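Local coordinates for protein CELL division inhibitor (Pyrococcus furiosus, PDB 1G3Q) that binds ADP and magnesium and, as a MinD-family P-loop protein, probably hydrolyses ATP in the control of cell division, at residues A[166-171]-A[191-196]; A[3-8]-A[231-236]; A[48-53]-A[210-215]. All blocks are in the same frame, centred on the assembly; numbering follows the deposited sequence.

Interactions 1 and 2 belong to the same central sheet and touch each other: L194 and L236 meet through their CD1 atoms at 3.7 Å. Interaction 1 pairs the outermost strand, 193-198, with its parallel neighbour by backbone hydrogen bonds and reaches the adenine of ADP. Interaction 2 is the buried one, a strand in the middle of the sheet meeting the C-terminal helix through an arginine and two isoleucines. Interaction 3 lies apart, its centre about 20 Å from that of interaction 2 and about 23 Å from that of interaction 1. It is partly buried, joins two helix ends close to the nucleotide, and has no hydrogen bond across it.

Interaction 1: residues A[166-171]-A[191-196]; sequences LGFVLN and VPLLAV. With ADP (adenosine-5'-diphosphate), chain C.
F168 and L193 pair as parallel neighbours at the edge of the sheet, where strand 164-173, helix 182-189 and strand 193-198 form a beta-alpha-beta unit. F168 N bonds to P192 O at 2.9 Å, L194 N to F168 O, and L170 N to A195 O, all three fairly straight. From F168 to L170 is two steps and from L193 to V196 three, so L194 is an extra residue, a beta bulge, and A195 N is buried without a partner. The F168 ring carries much of the side-chain contact. Its CG sits in the crowded position between backbone N and carbonyl carbon (chi1 78°), on the side of the sheet that also holds L193 and L170. CD1 of L193 lies over one face as a CH-pi contact, 3.8 Å from the ring centroid and shifted toward the rim. V191 O comes in the ring plane to CE2 at 3.2 Å, while V191 CG2 packs on CD2 at 3.5 Å. G167 makes the close approach to P192 possible: its CA is 3.2 Å from P192 O, a CB would strike that oxygen, and its positive phi (146°) suits glycine. L194, at the bulge, points toward the neighbouring strand, and its CD1 meets L166 O at 3.6 Å.

In the next shell, P182 and M189 of helix 182-189 pack against the F168 and L193 side, and L229 of helix 221-235 touches V169, L194 and A195. The strand delivers N171 to the nucleotide. T14 O takes a hydrogen bond from its ND2, which steadies the amide as it reads the adenine edge: N171 OD1 accepts from ADP N6 at 2.8 Å, and ND2 donates to ADP N7 at 2.9 Å.

Interaction 2: residues A[3-8]-A[231-236]; sequences RIISIV and EEIEKL
I233, with L236 beside it, brings the last turn of helix 221-235 against R3 and I5 of strand 3-8, a helix laid over the central sheet of a P-loop NTPase fold. The axes of the two segments run at 126° to each other. E231 and E232 lie on the part of the helix that does not touch the strand.

I233 does most of the work. Its O is gripped by two nitrogens of the R3 guanidinium, from NH1 at 2.9 Å and from NH2 at 3.3 Å, the second bond more bent. The oxygen lies almost in the guanidinium plane, at its edge, but both nitrogens reach it from one face of the carbonyl, NH1 standing 38° out of the carbonyl plane. The bend at chi3 (64°) turns NE out of the extended line of the R3 chain. A positive group on a carbonyl at the C-terminal end of a helix is likely to suit the helix dipole. I233 CG2 also meets I5 CD1 at 4.0 Å, the two branched chains crossing at a slant. A methionine at R3 would probably leave I233 O without its paired donors and E136, the salt-bridge partner of NH2, without its mate.

E234 turns away from the strand, its carboxylate in salt bridges with R30 and R32. K235 NZ makes a salt bridge to E231 OE2 at 3.5 Å, weak as a hydrogen bond, and a long one to E232 OE2. L236, just past the helix, sets its CB 4.4 Å from R3 NH2.

Strand 3-8 itself lies between strands 114-118 and 136-141. F114 of the former touches both R3 and I233, while L23 of helix 16-29 packs on I233, placing the helix end over the sheet alongside the helix that follows the P-loop.

Interaction 3: residues A[48-53]-A[210-215]; sequences LVLGVD and GIPAVK
P212, which packs on L50 across the contact, accepts K215 N at its O at 2.8 Å, the shortest polar bond within the two segments, and stands at the N-cap position of helix 213-216. In the other segment L48 O takes G51 N at 3.0 Å, part of the Schellman motif in which G51 is the C-prime residue that ends helix 46-49. G210 ends helix 201-209 in the same way, and both glycines have positive phi. The contact is thus one helix terminus set against another, with no hydrogen bond between the segments.

What meets is mostly backbone. V49 O comes to the carbonyl carbon of G210 at 3.3 Å, and two acceptors, V49 O and G210 O, lie side by side at 3.4 Å. G51 N is also close to G210 O, but at too poor an angle to bond. The missing side chain of G51 lets the two turns approach, since a CB there would be tight against G210 O. At G210 the backbone angles themselves favour glycine, because a CB would be jammed against the carbonyl O of the residue before.

The one pair of apolar side chains is L50 with P212. CB of L50 points away, but chi1 of -74° sets CG anti to the carbonyl carbon, and from there CD2 reaches P212 CG at 3.9 Å, the two groups at about a right angle. The proline ring also lays CD 3.7 Å from V49 O.

Helix 16-29, which carries T17 and T18 of the ADP site, joins the two sides: V49 packs on its A21, P212 on its N22. The V49 side chain is about 4 Å from that of T17, while F78, on a loop, touches P212 and K215 ahead of helix 221-235.

Interaction 1: residues A[166-171]-A[191-196]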
# COMPACT_ATOMS: atom_id res chain seq x y z
N LEU A 166 0.60 4.38 12.34
CA LEU A 166 -0.77 3.97 12.65
C LEU A 166 -0.84 2.63 13.36
O LEU A 166 -1.67 2.43 14.25
CB LEU A 166 -1.59 3.89 11.36
CG LEU A 166 -1.72 5.16 10.53
CD1 LEU A 166 -2.48 4.86 9.25
CD2 LEU A 166 -2.45 6.22 11.34
N GLY A 167 0.04 1.72 12.97
CA GLY A 167 0.05 0.39 13.56
C GLY A 167 0.46 -0.60 12.48
O GLY A 167 1.07 -0.21 11.49
N PHE A 168 0.11 -1.87 12.66
CA PHE A 168 0.48 -2.87 11.67
C PHE A 168 -0.63 -3.85 11.31
O PHE A 168 -1.62 -3.99 12.03
CB PHE A 168 1.72 -3.64 12.14
CG PHE A 168 1.45 -4.70 13.18
CD1 PHE A 168 1.42 -6.05 12.84
CD2 PHE A 168 1.23 -4.35 14.51
CE1 PHE A 168 1.20 -7.03 13.80
CE2 PHE A 168 1.01 -5.32 15.48
CZ PHE A 168 0.99 -6.67 15.13
N VAL A 169 -0.45 -4.50 10.17
CA VAL A 169 -1.39 -5.50 9.68
C VAL A 169 -0.66 -6.83 9.66
O VAL A 169 0.45 -6.93 9.13
CB VAL A 169 -1.85 -5.17 8.23
CG1 VAL A 169 -2.73 -6.30 7.70
CG2 VAL A 169 -2.60 -3.85 8.21
N LEU A 170 -1.27 -7.85 10.25
CA LEU A 170 -0.67 -9.18 10.27
C LEU A 170 -1.31 -9.92 9.11
O LEU A 170 -2.41 -10.45 9.23
CB LEU A 170 -0.98 -9.89 11.59
CG LEU A 170 -0.34 -11.27 11.78
CD1 LEU A 170 1.17 -11.15 11.76
CD2 LEU A 170 -0.81 -11.86 13.10
N ASN A 171 -0.62 -9.94 7.98
CA ASN A 171 -1.14 -10.59 6.78
C ASN A 171 -0.71 -12.04 6.60
O ASN A 171 0.31 -12.48 7.15
CB ASN A 171 -0.76 -9.76 5.55
CG ASN A 171 -1.40 -10.28 4.28
OD1 ASN A 171 -2.57 -10.66 4.27
ND2 ASN A 171 -0.64 -10.28 3.19
N VAL A 191 3.60 -1.91 18.24
CA VAL A 191 2.65 -0.96 17.68
C VAL A 191 1.29 -1.66 17.61
O VAL A 191 1.23 -2.89 17.52
CB VAL A 191 3.06 -0.48 16.27
CG1 VAL A 191 4.32 0.37 16.37
CG2 VAL A 191 3.28 -1.66 15.35
N PRO A 192 0.19 -0.90 17.64
CA PRO A 192 -1.16 -1.45 17.59
C PRO A 192 -1.45 -2.38 16.41
O PRO A 192 -1.13 -2.06 15.26
CB PRO A 192 -2.04 -0.20 17.55
CG PRO A 192 -1.23 0.81 18.27
CD PRO A 192 0.15 0.57 17.72
N LEU A 193 -2.05 -3.53 16.71
CA LEU A 193 -2.42 -4.48 15.67
C LEU A 193 -3.75 -3.95 15.13
O LEU A 193 -4.77 -4.00 15.82
CB LEU A 193 -2.62 -5.87 16.27
CG LEU A 193 -3.21 -6.94 15.35
CD1 LEU A 193 -2.33 -7.11 14.12
CD2 LEU A 193 -3.34 -8.25 16.10
N LEU A 194 -3.73 -3.44 13.91
CA LEU A 194 -4.94 -2.88 13.31
C LEU A 194 -5.83 -3.90 12.61
O LEU A 194 -7.03 -3.69 12.47
CB LEU A 194 -4.57 -1.76 12.34
CG LEU A 194 -3.75 -0.63 12.95
CD1 LEU A 194 -3.54 0.46 11.92
CD2 LEU A 194 -4.45 -0.08 14.18
N ALA A 195 -5.24 -5.00 12.16
CA ALA A 195 -6.02 -6.02 11.49
C ALA A 195 -5.23 -7.27 11.18
O ALA A 195 -4.02 -7.23 10.94
CB ALA A 195 -6.60 -5.46 10.19
N VAL A 196 -5.93 -8.40 11.20
CA VAL A 196 -5.34 -9.68 10.88
C VAL A 196 -6.00 -10.09 9.57
O VAL A 196 -7.21 -10.26 9.51
CB VAL A 196 -5.66 -10.75 11.95
CG1 VAL A 196 -5.05 -12.08 11.55
CG2 VAL A 196 -5.11 -10.32 13.31
PB ADP C . 4.23 -7.33 -1.94
O1B ADP C . 5.45 -7.72 -2.62
O2B ADP C . 4.48 -7.15 -0.51
O3B ADP C . 3.44 -6.01 -2.55
PA ADP C . 1.89 -8.69 -2.78
O1A ADP C . 1.99 -8.62 -4.20
O2A ADP C . 0.89 -7.81 -2.24
O3A ADP C . 3.21 -8.49 -2.06
O5' ADP C . 1.49 -10.10 -2.46
C5' ADP C . 2.28 -11.29 -2.87
C4' ADP C . 1.40 -12.40 -3.33
O4' ADP C . 0.72 -13.05 -2.22
C3' ADP C . 0.30 -11.99 -4.25
O3' ADP C . 0.21 -12.88 -5.36
C2' ADP C . -0.97 -12.05 -3.46
O2' ADP C . -2.15 -12.39 -4.19
C1' ADP C . -0.72 -13.04 -2.41
N9 ADP C . -1.28 -12.68 -1.08
C8 ADP C . -1.11 -11.56 -0.25
N7 ADP C . -1.77 -11.58 0.87
C5 ADP C . -2.44 -12.78 0.82
C6 ADP C . -3.34 -13.42 1.72
N6 ADP C . -3.66 -12.83 2.87
N1 ADP C . -3.86 -14.67 1.36
C2 ADP C . -3.51 -15.26 0.18
N3 ADP C . -2.67 -14.72 -0.73
C4 ADP C . -2.16 -13.48 -0.36

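Interaction 2: residues A[3-8]-A[231-236]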
# COMPACT_ATOMS: atom_id res chain seq x y z
N ARG A 3 -5.09 12.54 3.80
CA ARG A 3 -4.21 11.70 4.60
C ARG A 3 -3.32 10.86 3.70
O ARG A 3 -3.81 10.04 2.92
CB ARG A 3 -5.01 10.77 5.52
CG ARG A 3 -5.76 11.48 6.64
CD ARG A 3 -6.61 10.50 7.44
NE ARG A 3 -5.81 9.49 8.12
CZ ARG A 3 -6.34 8.44 8.75
NH1 ARG A 3 -7.65 8.27 8.77
NH2 ARG A 3 -5.55 7.55 9.35
N ILE A 4 -2.01 11.06 3.80
CA ILE A 4 -1.06 10.31 2.98
C ILE A 4 -0.47 9.19 3.82
O ILE A 4 0.29 9.42 4.77
CB ILE A 4 0.05 11.23 2.44
CG1 ILE A 4 -0.58 12.46 1.77
CG2 ILE A 4 0.91 10.48 1.42
CD1 ILE A 4 0.42 13.41 1.12
N ILE A 5 -0.83 7.96 3.47
CA ILE A 5 -0.38 6.79 4.20
C ILE A 5 0.55 5.87 3.40
O ILE A 5 0.18 5.39 2.33
CB ILE A 5 -1.59 5.95 4.66
CG1 ILE A 5 -2.59 6.85 5.40
CG2 ILE A 5 -1.13 4.80 5.53
CD1 ILE A 5 -3.87 6.13 5.82
N SER A 6 1.74 5.63 3.94
CA SER A 6 2.69 4.75 3.28
C SER A 6 2.45 3.31 3.73
O SER A 6 2.40 3.03 4.93
CB SER A 6 4.13 5.17 3.62
OG SER A 6 4.41 6.47 3.16
N ILE A 7 2.29 2.41 2.77
CA ILE A 7 2.06 0.99 3.05
C ILE A 7 3.45 0.39 2.94
O ILE A 7 4.00 0.28 1.84
CB ILE A 7 1.13 0.36 1.99
CG1 ILE A 7 -0.14 1.21 1.84
CG2 ILE A 7 0.76 -1.06 2.39
CD1 ILE A 7 -0.91 1.43 3.14
N VAL A 8 4.02 -0.01 4.07
CA VAL A 8 5.39 -0.50 4.10
C VAL A 8 5.63 -1.87 4.71
O VAL A 8 4.74 -2.48 5.29
CB VAL A 8 6.28 0.50 4.87
CG1 VAL A 8 6.03 1.91 4.35
CG2 VAL A 8 5.96 0.44 6.36
N GLU A 231 -12.33 0.36 8.25
CA GLU A 231 -13.07 0.99 9.34
C GLU A 231 -12.07 1.52 10.37
O GLU A 231 -12.17 2.66 10.81
CB GLU A 231 -14.01 -0.03 9.99
CG GLU A 231 -15.06 0.59 10.90
CD GLU A 231 -15.84 -0.45 11.69
OE1 GLU A 231 -16.15 -1.52 11.11
OE2 GLU A 231 -16.15 -0.20 12.87
N GLU A 232 -11.11 0.68 10.74
CA GLU A 232 -10.09 1.06 11.72
C GLU A 232 -9.26 2.25 11.26
O GLU A 232 -9.00 3.17 12.03
CB GLU A 232 -9.17 -0.11 12.02
CG GLU A 232 -9.79 -1.22 12.84
CD GLU A 232 -10.34 -0.73 14.17
OE1 GLU A 232 -9.64 0.07 14.84
OE2 GLU A 232 -11.46 -1.14 14.55
N ILE A 233 -8.83 2.23 10.00
CA ILE A 233 -8.02 3.31 9.45
C ILE A 233 -8.75 4.65 9.60
O ILE A 233 -8.14 5.66 9.96
CB ILE A 233 -7.71 3.07 7.94
CG1 ILE A 233 -6.80 1.85 7.79
CG2 ILE A 233 -7.08 4.31 7.33
CD1 ILE A 233 -5.47 1.98 8.50
N GLU A 234 -10.05 4.65 9.32
CA GLU A 234 -10.84 5.87 9.43
C GLU A 234 -10.91 6.36 10.87
O GLU A 234 -10.86 7.57 11.12
CB GLU A 234 -12.26 5.64 8.92
CG GLU A 234 -12.35 5.30 7.44
CD GLU A 234 -13.77 5.44 6.92
OE1 GLU A 234 -14.69 4.86 7.53
OE2 GLU A 234 -13.96 6.12 5.89
N LYS A 235 -11.02 5.43 11.81
CA LYS A 235 -11.10 5.77 13.23
C LYS A 235 -9.83 6.45 13.76
O LYS A 235 -9.90 7.31 14.64
CB LYS A 235 -11.37 4.52 14.07
CG LYS A 235 -12.77 3.95 13.93
CD LYS A 235 -12.95 2.75 14.84
CE LYS A 235 -14.38 2.23 14.81
NZ LYS A 235 -14.55 1.04 15.69
N LEU A 236 -8.68 6.05 13.22
CA LEU A 236 -7.41 6.62 13.64
C LEU A 236 -7.16 8.01 13.09
O LEU A 236 -6.09 8.59 13.31
CB LEU A 236 -6.27 5.69 13.23
CG LEU A 236 -6.32 4.29 13.84
CD1 LEU A 236 -5.17 3.46 13.28
CD2 LEU A 236 -6.24 4.37 15.36

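Interaction 3: residues A[48-53]-A[210-215]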
# COMPACT_ATOMS: atom_id res chain seq x y z
N LEU A 48 -2.09 -2.81 -12.32
CA LEU A 48 -2.59 -4.07 -12.86
C LEU A 48 -3.57 -4.73 -11.89
O LEU A 48 -4.62 -5.24 -12.28
CB LEU A 48 -1.42 -5.02 -13.14
CG LEU A 48 -1.49 -5.86 -14.41
CD1 LEU A 48 -2.81 -6.63 -14.44
CD2 LEU A 48 -1.38 -4.96 -15.64
N VAL A 49 -3.22 -4.71 -10.61
CA VAL A 49 -4.05 -5.30 -9.57
C VAL A 49 -5.38 -4.54 -9.44
O VAL A 49 -6.37 -5.09 -8.96
CB VAL A 49 -3.28 -5.33 -8.23
CG1 VAL A 49 -4.21 -5.54 -7.06
CG2 VAL A 49 -2.24 -6.45 -8.27
N LEU A 50 -5.40 -3.29 -9.88
CA LEU A 50 -6.62 -2.49 -9.82
C LEU A 50 -7.37 -2.50 -11.15
O LEU A 50 -8.35 -1.79 -11.33
CB LEU A 50 -6.31 -1.06 -9.38
CG LEU A 50 -5.97 -0.91 -7.90
CD1 LEU A 50 -5.52 0.52 -7.60
CD2 LEU A 50 -7.19 -1.27 -7.06
N GLY A 51 -6.88 -3.30 -12.10
CA GLY A 51 -7.56 -3.39 -13.39
C GLY A 51 -7.29 -2.31 -14.42
O GLY A 51 -8.00 -2.23 -15.42
N VAL A 52 -6.29 -1.47 -14.18
CA VAL A 52 -5.94 -0.41 -15.12
C VAL A 52 -4.66 -0.91 -15.79
O VAL A 52 -3.56 -0.70 -15.28
CB VAL A 52 -5.68 0.92 -14.40
CG1 VAL A 52 -5.30 2.00 -15.40
CG2 VAL A 52 -6.92 1.32 -13.62
N ASP A 53 -4.81 -1.57 -16.93
CA ASP A 53 -3.66 -2.17 -17.59
C ASP A 53 -3.00 -1.43 -18.73
O ASP A 53 -1.93 -1.82 -19.17
CB ASP A 53 -4.05 -3.57 -18.08
CG ASP A 53 -5.03 -4.26 -17.16
OD1 ASP A 53 -4.79 -4.29 -15.93
OD2 ASP A 53 -6.04 -4.80 -17.66
N GLY A 210 -7.55 -8.91 -11.19
CA GLY A 210 -7.46 -7.48 -11.43
C GLY A 210 -8.61 -6.79 -10.71
O GLY A 210 -8.98 -5.66 -11.04
N ILE A 211 -9.18 -7.49 -9.74
CA ILE A 211 -10.28 -6.95 -8.94
C ILE A 211 -10.02 -7.40 -7.51
O ILE A 211 -10.11 -8.59 -7.20
CB ILE A 211 -11.65 -7.53 -9.37
CG1 ILE A 211 -11.92 -7.22 -10.85
CG2 ILE A 211 -12.75 -6.93 -8.50
CD1 ILE A 211 -13.18 -7.91 -11.39
N PRO A 212 -9.68 -6.46 -6.62
CA PRO A 212 -9.40 -6.80 -5.22
C PRO A 212 -10.50 -7.64 -4.59
O PRO A 212 -11.69 -7.36 -4.75
CB PRO A 212 -9.25 -5.43 -4.55
CG PRO A 212 -8.61 -4.62 -5.66
CD PRO A 212 -9.45 -5.02 -6.86
N ALA A 213 -10.09 -8.67 -3.85
CA ALA A 213 -11.02 -9.58 -3.20
C ALA A 213 -12.10 -8.88 -2.40
O ALA A 213 -13.23 -9.36 -2.32
CB ALA A 213 -10.26 -10.55 -2.31
N VAL A 214 -11.78 -7.74 -1.80
CA VAL A 214 -12.76 -7.03 -0.99
C VAL A 214 -14.04 -6.79 -1.79
O VAL A 214 -15.13 -6.79 -1.23
CB VAL A 214 -12.20 -5.68 -0.45
CG1 VAL A 214 -11.97 -4.70 -1.58
CG2 VAL A 214 -13.15 -5.09 0.58
N LYS A 215 -13.90 -6.62 -3.11
CA LYS A 215 -15.08 -6.41 -3.94
C LYS A 215 -15.43 -7.63 -4.78
O LYS A 215 -16.60 -7.98 -4.91
CB LYS A 215 -14.89 -5.20 -4.87
CG LYS A 215 -16.19 -4.78 -5.55
CD LYS A 215 -16.01 -3.54 -6.43
CE LYS A 215 -17.32 -3.14 -7.06
NZ LYS A 215 -17.17 -1.99 -8.00